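Side-chain contacts in monoglyceride lipase (Saccharomyces cerevisiae, PDB 4ZWN), which hydrolyses monoacylglycerols to free fatty acids and glycerol, with a strong preference for monounsaturated substrates, and also takes part in the breakdown of fatty acid ethyl esters: residues I266-G269 against Q270-I274; K311-N314 against T315-D319; F70-T74 against K75-R79; H176-T179 against M180-P184. The protein carries 2 engineered substitutions. All blocks are in the same frame, centred on the assembly; numbering follows the deposited sequence.

Contacts 1 and 3 are largely buried and sit at the catalytic end of the alpha/beta-hydrolase sheet, contact 1 where strand 264-269 gives way to a loop, contact 3 where a loop winds into helix 78-86; both rely on side-chain carboxylates, water and short turns. Contact 2 is half buried, one helix whose aromatic face packs inward while its asparagines stay outside, and it meets contact 1 through Met-267 and contact 3 where Phe-313 packs on Arg-79. Contact 4 is a surface helix dominated by backbone bonds; it joins contact 1 through Thr-179 OG1 and Thr-273 O, and through the backbones of His-176 and Ile-274. Contacts 3 and 4 do not touch, with nearest atoms about 9 Å apart.

Contact 1: residues I266-G269 against Q270-I274; sequences IMHG and QDDTI
Gly-269 and Asp-272 close a type I beta turn at the end of strand 264-269, and three kinds of interaction run across it. The first is backbone: Asp-272 N donates to Gly-269 O at 3.2 Å with an N-H...O angle of 155°.

The second kind involves the Asp-272 carboxylate, whose two oxygens do different work. OD1 is met nearly head-on by Ile-274 N at 2.8 Å, an Asx turn, and it also accepts from Asn-275 N. OD2 lies 3.0 Å from the oxygen of a water that probably donates to it and that accepts from Gly-269 N; outside the turn OD2 accepts from His-302 ND1. CG lies anti to the backbone N (chi1 -168°), which places the carboxylate beside the His-268 ring.

The third is packing at that ring. Asp-272 CB lies in plane at the edge of the His-268 ring, 3.6 Å from NE2, while ring and carboxylate planes are turned 60° apart. The ring has its own polar partners, Ser-280 OG at ND1 and Asn-275 O at NE2.

An asparagine in place of Asp-272 would probably leave His-302 ND1 without its carboxylate mate, even if the bond to Ile-274 N survived.

With Ser-144 as the inferred nucleophile and His-302 beside OD2, the geometry fits the acid of a Ser-His-Asp charge relay: two backbone N-H groups hold OD1, which probably limits the carboxylate's rotation and leaves OD2 to face His-302.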
# COMPACT_ATOMS: atom_id res chain seq x y z
N ILE A 266 1.80 -12.17 0.00
CA ILE A 266 0.60 -11.39 0.24
C ILE A 266 0.06 -11.67 1.63
O ILE A 266 -0.06 -12.85 2.04
CB ILE A 266 -0.49 -11.67 -0.81
CG1 ILE A 266 -0.06 -11.13 -2.19
CG2 ILE A 266 -1.81 -11.02 -0.39
CD1 ILE A 266 -1.04 -11.42 -3.33
N MET A 267 -0.23 -10.60 2.38
CA MET A 267 -0.82 -10.79 3.71
C MET A 267 -2.20 -10.14 3.71
O MET A 267 -2.36 -8.97 3.30
CB MET A 267 0.06 -10.21 4.78
CG MET A 267 1.46 -10.67 4.60
SD MET A 267 2.77 -9.72 5.33
CE MET A 267 4.11 -10.84 4.95
N HIS A 268 -3.20 -10.89 4.17
CA HIS A 268 -4.59 -10.52 3.96
C HIS A 268 -5.43 -11.02 5.12
O HIS A 268 -5.42 -12.21 5.43
CB HIS A 268 -5.08 -11.12 2.64
CG HIS A 268 -6.26 -10.42 2.06
ND1 HIS A 268 -6.42 -10.23 0.70
CD2 HIS A 268 -7.35 -9.85 2.64
CE1 HIS A 268 -7.54 -9.58 0.47
NE2 HIS A 268 -8.12 -9.33 1.63
N GLY A 269 -6.19 -10.11 5.74
CA GLY A 269 -7.07 -10.50 6.82
C GLY A 269 -8.17 -11.42 6.32
O GLY A 269 -8.77 -11.16 5.28
N GLN A 270 -8.40 -12.51 7.05
CA GLN A 270 -9.40 -13.48 6.65
C GLN A 270 -10.79 -12.86 6.68
O GLN A 270 -11.65 -13.19 5.86
CB GLN A 270 -9.34 -14.71 7.56
CG GLN A 270 -10.32 -15.81 7.19
CD GLN A 270 -10.02 -16.43 5.83
OE1 GLN A 270 -9.03 -17.15 5.67
NE2 GLN A 270 -10.87 -16.14 4.85
N ASP A 271 -11.01 -11.94 7.62
CA ASP A 271 -12.32 -11.31 7.78
C ASP A 271 -12.43 -9.99 7.03
O ASP A 271 -13.33 -9.19 7.31
CB ASP A 271 -12.62 -11.09 9.27
CG ASP A 271 -12.67 -12.38 10.05
OD1 ASP A 271 -12.85 -13.45 9.42
OD2 ASP A 271 -12.53 -12.33 11.29
N ASP A 272 -11.52 -9.77 6.09
CA ASP A 272 -11.56 -8.57 5.27
C ASP A 272 -12.82 -8.55 4.40
O ASP A 272 -12.99 -9.40 3.53
CB ASP A 272 -10.30 -8.48 4.39
CG ASP A 272 -10.12 -7.12 3.73
OD1 ASP A 272 -11.12 -6.38 3.60
OD2 ASP A 272 -8.98 -6.81 3.34
N THR A 273 -13.70 -7.59 4.66
CA THR A 273 -14.94 -7.48 3.90
C THR A 273 -14.91 -6.26 3.00
O THR A 273 -15.93 -5.84 2.45
CB THR A 273 -16.16 -7.39 4.83
OG1 THR A 273 -15.97 -6.33 5.78
CG2 THR A 273 -16.36 -8.71 5.57
N ILE A 274 -13.72 -5.68 2.83
CA ILE A 274 -13.52 -4.58 1.91
C ILE A 274 -12.91 -5.11 0.61
O ILE A 274 -13.51 -4.98 -0.46
CB ILE A 274 -12.61 -3.49 2.52
CG1 ILE A 274 -13.28 -2.89 3.75
CG2 ILE A 274 -12.31 -2.40 1.49
CD1 ILE A 274 -12.49 -1.78 4.41
O HOH W 1 -6.31 -7.07 4.59

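Contact 2: residues K311-N314 against T315-D319; sequences KVFN and TVFND
Phe-313 and Phe-317 lie side by side one turn apart on helix 310-326, the C-terminal helix of this alpha/beta-hydrolase fold, and form the aromatic part of an i to i+4 contact. Their ring planes are only 5° from parallel, yet the centroids stand 5.8 Å apart and the rings are slid so far that they barely overlap. Over one face of the Phe-313 ring, toward its rim, stands the CB of Phe-317, a CH-pi contact 4.2 Å from the ring centroid and 18° off its normal. Both phenylalanines carry CG anti to the backbone N, so the two rings leave the helix in the same direction.

On the neighbouring flank of the helix, Val-312 and Val-316 repeat the i to i+4 spacing with methyls, CG1 of Val-312 lying 4.0 Å from CG2 of Val-316.

The backbone sets this spacing. Phe-317 N donates to Phe-313 O at 2.7 Å, and Val-316 N to Val-312 O at 2.9 Å, both in the i to i+4 pattern of an alpha helix.

Further out, the two rings each meet His-83 of helix 78-86 edge-to-face, with Leu-80 and Leu-84 also against Phe-317. Val-316 lies on an adjoining face, against Tyr-297 of strand 292-297 and against Ile-304 and Phe-305. The helix is thus wedged between helix 78-86 and the sheet edge, while Asn-314 and Asn-318 lie on the exposed side.

Lys-311 O takes two bonds from one residue, Thr-315: N at 3.3 Å and the hydroxyl OG1 at 3.0 Å reach it from opposite faces of the carbonyl plane.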
# COMPACT_ATOMS: atom_id res chain seq x y z
N LYS A 311 -2.58 -7.45 18.79
CA LYS A 311 -2.44 -8.88 18.57
C LYS A 311 -2.29 -9.18 17.08
O LYS A 311 -1.38 -9.91 16.67
CB LYS A 311 -3.65 -9.63 19.13
CG LYS A 311 -3.58 -11.14 18.95
CD LYS A 311 -4.88 -11.80 19.35
CE LYS A 311 -4.83 -13.30 19.14
NZ LYS A 311 -6.11 -13.95 19.52
N VAL A 312 -3.18 -8.60 16.28
CA VAL A 312 -3.14 -8.78 14.83
C VAL A 312 -1.86 -8.21 14.22
O VAL A 312 -1.18 -8.88 13.44
CB VAL A 312 -4.36 -8.14 14.15
CG1 VAL A 312 -4.17 -8.11 12.64
CG2 VAL A 312 -5.62 -8.89 14.52
N PHE A 313 -1.53 -6.97 14.58
CA PHE A 313 -0.37 -6.29 14.00
C PHE A 313 0.92 -7.04 14.29
O PHE A 313 1.76 -7.19 13.40
CB PHE A 313 -0.26 -4.86 14.52
CG PHE A 313 0.95 -4.13 14.01
CD1 PHE A 313 0.94 -3.53 12.76
CD2 PHE A 313 2.11 -4.06 14.77
CE1 PHE A 313 2.06 -2.87 12.28
CE2 PHE A 313 3.23 -3.40 14.30
CZ PHE A 313 3.20 -2.81 13.05
N ASN A 314 1.09 -7.49 15.52
CA ASN A 314 2.29 -8.22 15.91
C ASN A 314 2.48 -9.48 15.09
O ASN A 314 3.57 -9.74 14.58
CB ASN A 314 2.26 -8.56 17.40
CG ASN A 314 2.41 -7.33 18.28
OD1 ASN A 314 3.01 -6.33 17.87
ND2 ASN A 314 1.86 -7.39 19.49
N THR A 315 1.41 -10.26 14.95
CA THR A 315 1.44 -11.49 14.16
C THR A 315 1.75 -11.18 12.70
O THR A 315 2.56 -11.85 12.06
CB THR A 315 0.09 -12.23 14.23
OG1 THR A 315 -0.25 -12.47 15.61
CG2 THR A 315 0.17 -13.56 13.49
N VAL A 316 1.10 -10.14 12.18
CA VAL A 316 1.25 -9.76 10.78
C VAL A 316 2.65 -9.19 10.50
O VAL A 316 3.30 -9.58 9.53
CB VAL A 316 0.17 -8.74 10.37
CG1 VAL A 316 0.51 -8.10 9.05
CG2 VAL A 316 -1.19 -9.42 10.30
N PHE A 317 3.11 -8.29 11.36
CA PHE A 317 4.42 -7.67 11.16
C PHE A 317 5.57 -8.65 11.34
O PHE A 317 6.57 -8.57 10.62
CB PHE A 317 4.62 -6.49 12.12
CG PHE A 317 6.03 -5.95 12.11
CD1 PHE A 317 6.47 -5.16 11.06
CD2 PHE A 317 6.91 -6.25 13.14
CE1 PHE A 317 7.77 -4.68 11.04
CE2 PHE A 317 8.20 -5.77 13.12
CZ PHE A 317 8.63 -4.98 12.07
N ASN A 318 5.44 -9.56 12.30
CA ASN A 318 6.49 -10.55 12.53
C ASN A 318 6.70 -11.44 11.32
O ASN A 318 7.83 -11.83 11.02
CB ASN A 318 6.17 -11.40 13.76
CG ASN A 318 6.41 -10.66 15.06
OD1 ASN A 318 7.09 -9.63 15.08
ND2 ASN A 318 5.84 -11.17 16.15
N ASP A 319 5.62 -11.77 10.63
CA ASP A 319 5.73 -12.58 9.43
C ASP A 319 6.47 -11.81 8.34
O ASP A 319 7.29 -12.36 7.62
CB ASP A 319 4.36 -13.04 8.94
CG ASP A 319 3.76 -14.13 9.81
OD1 ASP A 319 4.52 -14.75 10.58
OD2 ASP A 319 2.53 -14.36 9.73

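Contact 3: residues F70-T74 against K75-R79; sequences FGEYT and KIQFR
The loop between strand 62-67 and helix 78-86 ends in a 3-10 turn, and there Glu-72, Tyr-73 and Thr-74 fold against Lys-75 to Phe-78. Thr-74 O accepts from Gln-77 N at 3.0 Å, and Tyr-73 O takes a weak bond from Ile-76 N; these i to i+3 pairs wind the turn. Gln-77 occupies the N-cap position of the helix.

Tyr-73 packs against two side chains. Its ring lies alongside Lys-75, CE2 3.4 Å from Lys-75 CB, and crosses Ile-76 at about a right angle, CD1 3.9 Å from Ile-76 CG1. A chi1 of 62° puts CG between the backbone N and the carbonyl carbon, and the ring folds over the start of the turn, while its hydroxyl bonds to Asp-223. Replacing Tyr-73 by alanine is likely to open a gap beside Lys-75 and Ile-76 and leave Asp-223 without its hydroxyl mate.

Glu-72 holds the polar side. Its chain crosses Ile-76, with OE2 3.7 Å from Ile-76 CG2, and OE1 receives a weak bond from Gln-77 NE2, the carboxylate and amide planes being 38° apart. OE1's stronger partner is Gly-69 N. One water joins Glu-72 OE2 (2.9 Å) to Gln-77 OE1 (3.1 Å), and a second is 2.7 Å from Gln-77 NE2, which donates to it.

Glu-72 lies about 6 Å, side chain to side chain, from Ser-144 and His-302, so this turn belongs to the loop that follows a central strand beside the catalytic centre of an alpha/beta hydrolase.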
# COMPACT_ATOMS: atom_id res chain seq x y z
N PHE A 70 -5.90 4.07 -0.80
CA PHE A 70 -6.83 5.18 -0.98
C PHE A 70 -7.28 5.72 0.38
O PHE A 70 -7.69 4.95 1.25
CB PHE A 70 -8.03 4.73 -1.81
CG PHE A 70 -9.02 5.83 -2.09
CD1 PHE A 70 -8.65 6.95 -2.82
CD2 PHE A 70 -10.33 5.74 -1.63
CE1 PHE A 70 -9.56 7.96 -3.08
CE2 PHE A 70 -11.24 6.74 -1.89
CZ PHE A 70 -10.86 7.85 -2.62
N GLY A 71 -7.17 7.03 0.55
CA GLY A 71 -7.58 7.66 1.79
C GLY A 71 -6.52 7.70 2.87
O GLY A 71 -6.70 8.33 3.91
N GLU A 72 -5.39 7.03 2.62
CA GLU A 72 -4.31 6.97 3.59
C GLU A 72 -3.25 8.05 3.33
O GLU A 72 -3.32 8.77 2.34
CB GLU A 72 -3.66 5.59 3.57
CG GLU A 72 -4.55 4.47 4.10
CD GLU A 72 -3.81 3.15 4.21
OE1 GLU A 72 -2.74 3.02 3.59
OE2 GLU A 72 -4.30 2.24 4.92
N TYR A 73 -2.29 8.14 4.24
CA TYR A 73 -1.18 9.08 4.13
C TYR A 73 -0.07 8.66 5.10
O TYR A 73 -0.16 7.59 5.71
CB TYR A 73 -1.64 10.52 4.39
CG TYR A 73 -2.19 10.77 5.78
CD1 TYR A 73 -3.42 10.24 6.16
CD2 TYR A 73 -1.50 11.54 6.70
CE1 TYR A 73 -3.92 10.45 7.43
CE2 TYR A 73 -2.00 11.77 7.96
CZ TYR A 73 -3.21 11.21 8.32
OH TYR A 73 -3.72 11.43 9.58
N THR A 74 0.95 9.50 5.25
CA THR A 74 2.15 9.13 6.02
C THR A 74 1.88 8.59 7.42
O THR A 74 2.41 7.55 7.80
CB THR A 74 3.11 10.33 6.15
OG1 THR A 74 2.42 11.43 6.78
CG2 THR A 74 3.62 10.77 4.79
N LYS A 75 1.05 9.30 8.19
CA LYS A 75 0.79 8.93 9.59
C LYS A 75 0.23 7.51 9.73
O LYS A 75 0.50 6.83 10.72
CB LYS A 75 -0.18 9.93 10.23
CG LYS A 75 -0.57 9.59 11.67
CD LYS A 75 -1.52 10.62 12.26
CE LYS A 75 -0.78 11.85 12.76
NZ LYS A 75 0.12 11.51 13.90
N ILE A 76 -0.54 7.08 8.74
CA ILE A 76 -1.14 5.75 8.78
C ILE A 76 -0.06 4.67 8.78
O ILE A 76 -0.22 3.62 9.41
CB ILE A 76 -2.10 5.52 7.58
CG1 ILE A 76 -3.15 6.63 7.54
CG2 ILE A 76 -2.77 4.16 7.67
CD1 ILE A 76 -4.03 6.70 8.77
N GLN A 77 1.06 4.94 8.12
CA GLN A 77 2.14 3.96 8.05
C GLN A 77 3.19 4.17 9.14
O GLN A 77 4.24 3.52 9.12
CB GLN A 77 2.80 3.99 6.67
CG GLN A 77 2.31 2.90 5.74
CD GLN A 77 0.80 2.94 5.54
OE1 GLN A 77 0.07 2.13 6.12
NE2 GLN A 77 0.34 3.87 4.72
N PHE A 78 2.91 5.05 10.10
CA PHE A 78 3.82 5.28 11.22
C PHE A 78 4.09 4.00 11.99
O PHE A 78 5.24 3.68 12.30
CB PHE A 78 3.26 6.33 12.18
CG PHE A 78 3.51 7.75 11.75
CD1 PHE A 78 4.09 8.03 10.52
CD2 PHE A 78 3.17 8.81 12.57
CE1 PHE A 78 4.32 9.34 10.12
CE2 PHE A 78 3.40 10.11 12.18
CZ PHE A 78 3.97 10.38 10.95
N ARG A 79 3.03 3.28 12.32
CA ARG A 79 3.11 2.04 13.09
C ARG A 79 4.05 1.04 12.42
O ARG A 79 4.86 0.39 13.08
CB ARG A 79 1.71 1.45 13.27
CG ARG A 79 1.56 0.43 14.38
CD ARG A 79 0.11 -0.05 14.43
NE ARG A 79 -0.16 -0.99 15.52
CZ ARG A 79 -1.35 -1.55 15.73
NH1 ARG A 79 -2.37 -1.28 14.94
NH2 ARG A 79 -1.51 -2.40 16.74
O HOH W 2 -2.42 0.32 5.99
O HOH W 3 1.90 5.88 3.85

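Contact 4: residues H176-T179 against M180-P184; sequences HPHT and MYNKP
Thr-179 O receives the bond from Lys-183 N at 2.8 Å, with an N-H...O angle of 143°, and this closes the last turn of helix 177-182. Lys-183 is the first residue to leave helical backbone angles; its CB also rests 3.4 Å from Thr-179 O, while its NZ bonds to Thr-203 O.

Earlier along the same helix Tyr-181 N donates to Pro-177 O at 2.9 Å. The tyrosine ring approaches that oxygen with its edge, CD1 3.1 Å from Pro-177 O and near the ring plane. Met-180 N bonds to His-176 O, and the methionine CG lies 3.6 Å from the same oxygen.

At the start, His-176 is the N-cap: its ND1 accepts from His-178 N at 3.0 Å, with the donor 18° out of the ring plane. A chi1 of -171° turns the imidazole back over the helix start, with one ring face against Pro-177 CD. This short surface helix packs on the loop that carries Asp-272. Thr-179 OG1, anti to the carbonyl carbon, bonds to Thr-273 O, and the backbone of His-176 pairs with Ile-274.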
# COMPACT_ATOMS: atom_id res chain seq x y z
N HIS A 176 -14.84 -7.09 -2.05
CA HIS A 176 -15.64 -8.08 -1.36
C HIS A 176 -17.12 -7.77 -1.58
O HIS A 176 -17.51 -6.60 -1.59
CB HIS A 176 -15.30 -8.09 0.13
CG HIS A 176 -15.91 -9.22 0.90
ND1 HIS A 176 -17.23 -9.22 1.31
CD2 HIS A 176 -15.39 -10.39 1.34
CE1 HIS A 176 -17.49 -10.34 1.97
NE2 HIS A 176 -16.38 -11.07 2.00
N PRO A 177 -17.95 -8.82 -1.76
CA PRO A 177 -19.39 -8.66 -2.01
C PRO A 177 -20.08 -7.72 -1.02
O PRO A 177 -20.99 -6.98 -1.40
CB PRO A 177 -19.93 -10.09 -1.86
CG PRO A 177 -18.79 -10.94 -2.28
CD PRO A 177 -17.55 -10.23 -1.80
N HIS A 178 -19.65 -7.75 0.24
CA HIS A 178 -20.21 -6.89 1.27
C HIS A 178 -20.05 -5.42 0.91
O HIS A 178 -20.95 -4.61 1.13
CB HIS A 178 -19.55 -7.18 2.61
CG HIS A 178 -20.05 -6.31 3.73
ND1 HIS A 178 -19.49 -5.09 4.02
CD2 HIS A 178 -21.04 -6.50 4.62
CE1 HIS A 178 -20.13 -4.56 5.05
NE2 HIS A 178 -21.07 -5.40 5.44
N THR A 179 -18.89 -5.07 0.35
CA THR A 179 -18.62 -3.70 -0.06
C THR A 179 -19.39 -3.33 -1.33
O THR A 179 -19.92 -2.22 -1.45
CB THR A 179 -17.11 -3.46 -0.27
OG1 THR A 179 -16.44 -3.56 0.99
CG2 THR A 179 -16.85 -2.08 -0.86
N MET A 180 -19.46 -4.26 -2.28
CA MET A 180 -20.15 -3.99 -3.54
C MET A 180 -21.66 -3.84 -3.34
O MET A 180 -22.30 -3.03 -4.00
CB MET A 180 -19.86 -5.10 -4.55
CG MET A 180 -18.38 -5.32 -4.81
SD MET A 180 -18.04 -6.51 -6.12
CE MET A 180 -18.53 -5.57 -7.55
N TYR A 181 -22.22 -4.61 -2.41
CA TYR A 181 -23.64 -4.52 -2.09
C TYR A 181 -24.00 -3.24 -1.33
O TYR A 181 -25.02 -2.62 -1.61
CB TYR A 181 -24.08 -5.74 -1.27
CG TYR A 181 -24.54 -6.92 -2.09
CD1 TYR A 181 -23.64 -7.64 -2.87
CD2 TYR A 181 -25.87 -7.32 -2.09
CE1 TYR A 181 -24.05 -8.73 -3.62
CE2 TYR A 181 -26.29 -8.40 -2.84
CZ TYR A 181 -25.38 -9.10 -3.60
OH TYR A 181 -25.79 -10.18 -4.35
N ASN A 182 -23.16 -2.85 -0.38
CA ASN A 182 -23.46 -1.70 0.48
C ASN A 182 -22.98 -0.37 -0.08
O ASN A 182 -23.49 0.68 0.30
CB ASN A 182 -22.87 -1.91 1.87
CG ASN A 182 -23.57 -2.99 2.64
OD1 ASN A 182 -22.96 -3.99 3.01
ND2 ASN A 182 -24.86 -2.80 2.89
N LYS A 183 -22.00 -0.41 -0.96
CA LYS A 183 -21.50 0.81 -1.57
C LYS A 183 -21.51 0.71 -3.09
O LYS A 183 -20.45 0.71 -3.72
CB LYS A 183 -20.09 1.12 -1.05
CG LYS A 183 -20.06 1.42 0.45
CD LYS A 183 -18.66 1.74 0.93
CE LYS A 183 -18.67 2.19 2.38
NZ LYS A 183 -19.38 3.49 2.56
N PRO A 184 -22.71 0.64 -3.68
CA PRO A 184 -22.88 0.43 -5.12
C PRO A 184 -22.29 1.58 -5.94
O PRO A 184 -22.01 1.42 -7.12
CB PRO A 184 -24.39 0.35 -5.29
CG PRO A 184 -24.93 1.18 -4.19
CD PRO A 184 -24.00 0.94 -3.03